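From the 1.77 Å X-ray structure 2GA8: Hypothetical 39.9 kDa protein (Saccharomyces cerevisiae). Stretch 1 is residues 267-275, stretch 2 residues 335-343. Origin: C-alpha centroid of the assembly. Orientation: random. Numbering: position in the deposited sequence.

Stretch 1 (267-275) GLYLLYDQE
Stretch 2, residues 335-343: RDIDNHLIK

The most unusual feature of this contact is a single beta bridge, Tyr272 with Leu341 (CA to CA 5.3 Å; Asp273 CA to Ile342 CA 5.0 Å), formed where neither segment runs as a regular strand. Two hydrogen bonds flank it: Ile342 N donates to Leu271 O (3.0 Å, 157°) and Asp273 N to His340 O (2.8 Å, 147°), an antiparallel-type pattern, though the backbones cross steeply. Tyr272 (phi/psi -89/127) and Leu341 (-67/125) are extended, Leu271 (-128/30) and Asp273 (-77/24) are not, and the pairing is limited to this one bridge.

The bridge follows a turn and a helix end: the type I turn from Tyr269 ends at Tyr272 (Tyr272 N to Tyr269 O 3.2 Å); stretch 2 is helical over 335-339, and His340 (-108/17), just before Leu341, first leaves helical phi/psi.

Tyr272 (chi1 t) starts with CA-to-CB pointing away, yet its ring returns to the helix, and Tyr272 OH donates to Asp336 OD2 at 2.5 Å, a short bond that satisfies the hydroxyl (Asp336 chi1 t). His340 CB lies over one face of this ring, 3.8 Å from its centroid and 26° off the normal; the Tyr272 and His340 ring planes meet obliquely at 32°, centroids 4.8 Å apart. His340 (chi1 m) directs ND1 to Asp273 OD1 (2.8 Å, 154°), with Asp273 in the p rotamer. Gln274 NE2 donates to the same OD1 at 2.9 Å, so one carboxylate oxygen accepts two bonds.

Leucines and isoleucines, with the Tyr269 ring, fill the apolar part. Leu271 (m, t) CD2 meets Ile342 (p, t) CD1 at 3.5 Å, and Leu271 CB lies 3.6 Å from Leu341 CD1. Ile337 (m, t) places CD1 4.0 Å from Leu268 CD2, and CG1 4.0 Å from Tyr269 CE1. Between the stretches 589 Å² is buried, both sides summed; Leu271, Ile337 and Ile342, apolar, suit their buried places, as does Tyr272.

Two waters complete the join: one donates to Ile337 O (2.8 Å) and weakly to Leu271 O (3.0 Å), the other to Asp273 OD2 (2.7 Å) and Leu341 O (3.0 Å).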

# COMPACT_ATOMS: atom_id res chain seq x y z
N GLY A 267 -5.67 2.92 1.58
CA GLY A 267 -5.99 3.47 0.27
C GLY A 267 -7.47 3.48 -0.03
O GLY A 267 -8.29 2.91 0.69
N LEU A 268 -7.81 4.13 -1.13
CA LEU A 268 -9.19 4.26 -1.57
C LEU A 268 -9.82 2.99 -2.11
O LEU A 268 -10.99 2.69 -1.83
CB LEU A 268 -9.28 5.31 -2.68
CG LEU A 268 -8.86 6.75 -2.43
CD1 LEU A 268 -8.65 7.45 -3.77
CD2 LEU A 268 -9.91 7.46 -1.60
N TYR A 269 -9.04 2.24 -2.88
CA TYR A 269 -9.57 1.07 -3.57
C TYR A 269 -9.14 -0.33 -3.18
O TYR A 269 -9.30 -1.27 -3.97
CB TYR A 269 -9.33 1.30 -5.07
CG TYR A 269 -9.83 2.67 -5.51
CD1 TYR A 269 -11.16 3.04 -5.29
CD2 TYR A 269 -8.98 3.60 -6.09
CE1 TYR A 269 -11.63 4.30 -5.64
CE2 TYR A 269 -9.45 4.88 -6.45
CZ TYR A 269 -10.77 5.21 -6.22
OH TYR A 269 -11.25 6.46 -6.54
N LEU A 270 -8.63 -0.50 -1.96
CA LEU A 270 -8.18 -1.82 -1.53
C LEU A 270 -9.30 -2.84 -1.38
O LEU A 270 -9.04 -4.03 -1.28
CB LEU A 270 -7.41 -1.71 -0.21
CG LEU A 270 -6.29 -0.67 -0.25
CD1 LEU A 270 -5.53 -0.68 1.07
CD2 LEU A 270 -5.36 -0.97 -1.41
N LEU A 271 -10.55 -2.36 -1.37
CA LEU A 271 -11.72 -3.24 -1.24
C LEU A 271 -12.72 -2.94 -2.36
O LEU A 271 -13.93 -3.12 -2.19
CB LEU A 271 -12.39 -3.02 0.12
CG LEU A 271 -11.59 -3.45 1.35
CD1 LEU A 271 -12.31 -2.99 2.61
CD2 LEU A 271 -11.40 -4.97 1.35
N TYR A 272 -12.20 -2.52 -3.51
CA TYR A 272 -13.00 -2.15 -4.68
C TYR A 272 -13.24 -3.39 -5.54
O TYR A 272 -12.29 -4.08 -5.91
CB TYR A 272 -12.24 -1.08 -5.46
CG TYR A 272 -13.09 -0.23 -6.36
CD1 TYR A 272 -13.91 0.78 -5.84
CD2 TYR A 272 -13.07 -0.41 -7.74
CE1 TYR A 272 -14.68 1.59 -6.68
CE2 TYR A 272 -13.83 0.38 -8.58
CZ TYR A 272 -14.63 1.38 -8.05
OH TYR A 272 -15.37 2.18 -8.88
N ASP A 273 -14.50 -3.67 -5.86
CA ASP A 273 -14.87 -4.88 -6.61
C ASP A 273 -14.64 -4.93 -8.12
O ASP A 273 -15.29 -5.71 -8.83
CB ASP A 273 -16.34 -5.25 -6.33
CG ASP A 273 -17.33 -4.23 -6.89
OD1 ASP A 273 -16.95 -3.42 -7.76
OD2 ASP A 273 -18.50 -4.24 -6.47
N GLN A 274 -13.71 -4.13 -8.63
CA GLN A 274 -13.45 -4.13 -10.06
C GLN A 274 -12.00 -4.41 -10.41
O GLN A 274 -11.09 -4.18 -9.60
CB GLN A 274 -13.86 -2.79 -10.66
CG GLN A 274 -15.33 -2.48 -10.53
CD GLN A 274 -16.20 -3.48 -11.25
OE1 GLN A 274 -16.00 -3.74 -12.44
NE2 GLN A 274 -17.17 -4.05 -10.55
N GLU A 275 -11.81 -4.90 -11.63
CA GLU A 275 -10.51 -5.24 -12.20
C GLU A 275 -9.46 -5.80 -11.23
O GLU A 275 -9.74 -6.74 -10.50
CB GLU A 275 -9.94 -4.04 -12.97
CG GLU A 275 -10.02 -2.71 -12.23
CD GLU A 275 -8.72 -1.95 -12.30
OE1 GLU A 275 -7.66 -2.59 -12.09
OE2 GLU A 275 -8.75 -0.73 -12.56
N ARG A 335 -19.31 7.63 -2.24
CA ARG A 335 -20.40 6.81 -2.77
C ARG A 335 -19.89 5.70 -3.68
O ARG A 335 -20.41 4.58 -3.65
CB ARG A 335 -21.41 7.66 -3.54
CG ARG A 335 -22.34 8.48 -2.66
CD ARG A 335 -23.46 9.08 -3.51
NE ARG A 335 -24.40 9.87 -2.71
CZ ARG A 335 -25.53 10.39 -3.19
NH1 ARG A 335 -25.86 10.21 -4.47
NH2 ARG A 335 -26.32 11.10 -2.41
N ASP A 336 -18.90 6.00 -4.51
CA ASP A 336 -18.37 4.99 -5.42
C ASP A 336 -17.73 3.84 -4.65
O ASP A 336 -17.97 2.67 -4.95
CB ASP A 336 -17.36 5.62 -6.38
CG ASP A 336 -17.00 4.70 -7.52
OD1 ASP A 336 -17.90 4.32 -8.29
OD2 ASP A 336 -15.81 4.35 -7.64
N ILE A 337 -16.92 4.17 -3.65
CA ILE A 337 -16.27 3.15 -2.84
C ILE A 337 -17.31 2.26 -2.14
O ILE A 337 -17.15 1.04 -2.09
CB ILE A 337 -15.33 3.80 -1.79
CG1 ILE A 337 -14.07 4.32 -2.48
CG2 ILE A 337 -14.96 2.78 -0.71
CD1 ILE A 337 -13.22 5.24 -1.61
N ASP A 338 -18.36 2.87 -1.60
CA ASP A 338 -19.39 2.09 -0.91
C ASP A 338 -20.18 1.20 -1.87
O ASP A 338 -20.47 0.05 -1.56
CB ASP A 338 -20.37 3.01 -0.17
CG ASP A 338 -19.74 3.70 1.03
OD1 ASP A 338 -18.74 3.18 1.56
OD2 ASP A 338 -20.25 4.76 1.44
N ASN A 339 -20.52 1.75 -3.04
CA ASN A 339 -21.28 0.98 -4.02
C ASN A 339 -20.48 -0.20 -4.55
O ASN A 339 -21.05 -1.21 -4.96
CB ASN A 339 -21.70 1.87 -5.20
CG ASN A 339 -22.66 2.97 -4.79
OD1 ASN A 339 -23.39 2.85 -3.80
ND2 ASN A 339 -22.69 4.06 -5.56
N HIS A 340 -19.16 -0.07 -4.53
CA HIS A 340 -18.29 -1.12 -5.03
C HIS A 340 -17.52 -1.90 -3.96
O HIS A 340 -16.56 -2.59 -4.26
CB HIS A 340 -17.32 -0.51 -6.04
CG HIS A 340 -17.97 -0.12 -7.33
ND1 HIS A 340 -18.21 -1.03 -8.33
CD2 HIS A 340 -18.47 1.06 -7.75
CE1 HIS A 340 -18.84 -0.43 -9.33
NE2 HIS A 340 -19.01 0.84 -9.00
N LEU A 341 -17.97 -1.79 -2.71
CA LEU A 341 -17.30 -2.50 -1.63
C LEU A 341 -17.48 -4.01 -1.81
O LEU A 341 -18.61 -4.49 -1.94
CB LEU A 341 -17.89 -2.06 -0.28
CG LEU A 341 -17.10 -2.51 0.95
CD1 LEU A 341 -15.73 -1.82 0.95
CD2 LEU A 341 -17.86 -2.16 2.23
N ILE A 342 -16.38 -4.75 -1.84
CA ILE A 342 -16.47 -6.20 -2.03
C ILE A 342 -17.30 -6.84 -0.92
O ILE A 342 -17.21 -6.45 0.25
CB ILE A 342 -15.09 -6.87 -2.07
CG1 ILE A 342 -14.29 -6.54 -0.81
CG2 ILE A 342 -14.34 -6.43 -3.31
CD1 ILE A 342 -12.98 -7.29 -0.72
N LYS A 343 -18.10 -7.83 -1.30
CA LYS A 343 -18.97 -8.52 -0.36
C LYS A 343 -18.27 -9.64 0.40
O LYS A 343 -18.30 -10.80 -0.02
CB LYS A 343 -20.17 -9.12 -1.11
CG LYS A 343 -21.02 -8.11 -1.85
CD LYS A 343 -21.82 -7.23 -0.90
CE LYS A 343 -22.82 -6.38 -1.66
NZ LYS A 343 -23.61 -5.49 -0.77
O HOH W 1 -14.67 -0.23 -2.48
O HOH W 2 -19.36 -5.87 -4.49